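Local coordinates for PG_0823 protein (Porphyromonas gingivalis, PDB 2FSW) that probably binds DNA as a transcriptional regulator of the HxlR type, through a winged helix-turn-helix domain, at the interface of chains A and B. Coordinates in Å, arbitrary orientation; residue numbers count along the deposited sequence, not the author numbering. Chains: chain A/B, PG_0823 protein.

The interface of chains A and B. Residues chain A 102-103, 106-107; chain B 18, 21-22, 68, 88.
The C-terminal helix 93-106 of chain A docks its last turn against chain B of this winged-helix protein, and A:Phe102 buries more surface against the partner than any other residue of the patch, 50 Å². With CG anti to the backbone N (chi1 -178°), its ring points off the helix into a pocket lined by B:Ser18, B:Phe22, B:Leu68 and B:Leu88. The two phenyl rings meet edge to face, their planes turned by 59° and their centroids 5.2 Å apart. B:Phe22 delivers the edge: its CZ sits over one face of A:Phe102, offset toward the rim, 3.8 Å from A:Phe102 CE2. Over the opposite face, toward the rim, stands the side-chain amide oxygen OD1 of A:Asn106 from the same chain, while the backbone carbonyl O of B:Leu88 lies at the ring's edge, in its plane. Methyl CD1 of B:Leu88 packs against both A:Asn106 and A:Phe102, 3.6 Å from A:Asn106 CB and 4.0 Å from A:Phe102 CZ. Next to the A:Phe102 ring, the hydroxyl OG of B:Ser18 rests against the helix backbone, 3.3 Å from A:Gly103 CA, where the bare CA of the glycine probably helps the hydroxyl come this close. A:Leu107 closes the patch: its CD2 meets B:Ile21 CD1 tip to tip at 4.0 Å, and its CD1 lies 3.8 Å from B:Ser18 CA. The end of chain A is thus wedged between helix 14-22 and the short helix 87-90 of chain B, and two-fold symmetry repeats the arrangement with the chains exchanged, in what is probably the working dimer.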
loop_
_atom_site.group_PDB
_atom_site.type_symbol
_atom_site.label_atom_id
_atom_site.label_comp_id
_atom_site.label_asym_id
_atom_site.label_seq_id
_atom_site.Cartn_x
_atom_site.Cartn_y
_atom_site.Cartn_z
ATOM N N PHE A 102 -8.135 5.020 8.097
ATOM C CA PHE A 102 -7.558 6.271 7.603
ATOM C C PHE A 102 -8.482 6.943 6.571
ATOM O O PHE A 102 -8.680 8.150 6.618
ATOM C CB PHE A 102 -6.141 6.070 7.033
ATOM C CG PHE A 102 -5.485 7.358 6.555
ATOM C CD1 PHE A 102 -4.620 8.071 7.391
ATOM C CD2 PHE A 102 -5.736 7.861 5.273
ATOM C CE1 PHE A 102 -4.018 9.250 6.969
ATOM C CE2 PHE A 102 -5.135 9.060 4.837
ATOM C CZ PHE A 102 -4.277 9.747 5.685
ATOM N N GLY A 103 -9.036 6.153 5.649
ATOM C CA GLY A 103 -9.883 6.683 4.590
ATOM C C GLY A 103 -11.137 7.329 5.141
ATOM O O GLY A 103 -11.475 8.456 4.755
ATOM N N ASN A 106 -10.170 10.705 7.555
ATOM C CA ASN A 106 -9.411 11.849 7.072
ATOM C C ASN A 106 -9.669 12.157 5.612
ATOM O O ASN A 106 -9.193 13.159 5.101
ATOM C CB ASN A 106 -7.909 11.601 7.266
ATOM C CG ASN A 106 -7.582 10.998 8.623
ATOM O OD1 ASN A 106 -7.204 9.826 8.719
ATOM N ND2 ASN A 106 -7.730 11.791 9.678
ATOM N N LEU A 107 -10.385 11.289 4.915
ATOM C CA LEU A 107 -10.625 11.531 3.506
ATOM C C LEU A 107 -12.127 11.668 3.234
ATOM O O LEU A 107 -12.572 11.560 2.097
ATOM C CB LEU A 107 -9.961 10.445 2.640
ATOM C CG LEU A 107 -8.436 10.222 2.740
ATOM C CD1 LEU A 107 -7.989 9.170 1.763
ATOM C CD2 LEU A 107 -7.646 11.520 2.495
ATOM N N SER B 18 -7.906 5.844 -0.067
ATOM C CA SER B 18 -6.582 5.810 0.578
ATOM C C SER B 18 -5.476 5.383 -0.369
ATOM O O SER B 18 -4.382 5.955 -0.344
ATOM C CB SER B 18 -6.605 4.928 1.811
ATOM O OG SER B 18 -7.334 5.565 2.831
ATOM N N ILE B 21 -3.418 7.872 -2.495
ATOM C CA ILE B 21 -2.230 8.416 -1.835
ATOM C C ILE B 21 -1.106 7.379 -1.708
ATOM O O ILE B 21 0.041 7.661 -2.067
ATOM C CB ILE B 21 -2.582 8.944 -0.425
ATOM C CG1 ILE B 21 -3.713 9.978 -0.500
ATOM C CG2 ILE B 21 -1.349 9.507 0.256
ATOM C CD1 ILE B 21 -4.144 10.561 0.855
ATOM N N PHE B 22 -1.459 6.182 -1.227
ATOM C CA PHE B 22 -0.493 5.200 -0.716
ATOM C C PHE B 22 0.010 4.194 -1.739
ATOM O O PHE B 22 0.906 3.405 -1.426
ATOM C CB PHE B 22 -1.086 4.389 0.456
ATOM C CG PHE B 22 -1.514 5.213 1.637
ATOM C CD1 PHE B 22 -2.664 4.860 2.355
ATOM C CD2 PHE B 22 -0.765 6.311 2.067
ATOM C CE1 PHE B 22 -3.079 5.608 3.454
ATOM C CE2 PHE B 22 -1.188 7.078 3.176
ATOM C CZ PHE B 22 -2.349 6.714 3.866
ATOM N N LEU B 68 0.859 15.411 4.306
ATOM C CA LEU B 68 1.274 14.255 5.102
ATOM C C LEU B 68 2.643 14.465 5.749
ATOM O O LEU B 68 2.921 13.932 6.823
ATOM C CB LEU B 68 1.272 12.990 4.235
ATOM C CG LEU B 68 -0.105 12.426 3.846
ATOM C CD1 LEU B 68 0.048 11.129 3.059
ATOM C CD2 LEU B 68 -0.959 12.202 5.066
ATOM N N LEU B 88 -1.533 14.636 10.449
ATOM C CA LEU B 88 -2.179 13.745 9.474
ATOM C C LEU B 88 -1.258 12.580 9.081
ATOM O O LEU B 88 -1.664 11.418 9.128
ATOM C CB LEU B 88 -2.627 14.526 8.227
ATOM C CG LEU B 88 -3.413 13.721 7.171
ATOM C CD1 LEU B 88 -4.716 13.170 7.720
ATOM C CD2 LEU B 88 -3.678 14.622 5.954
#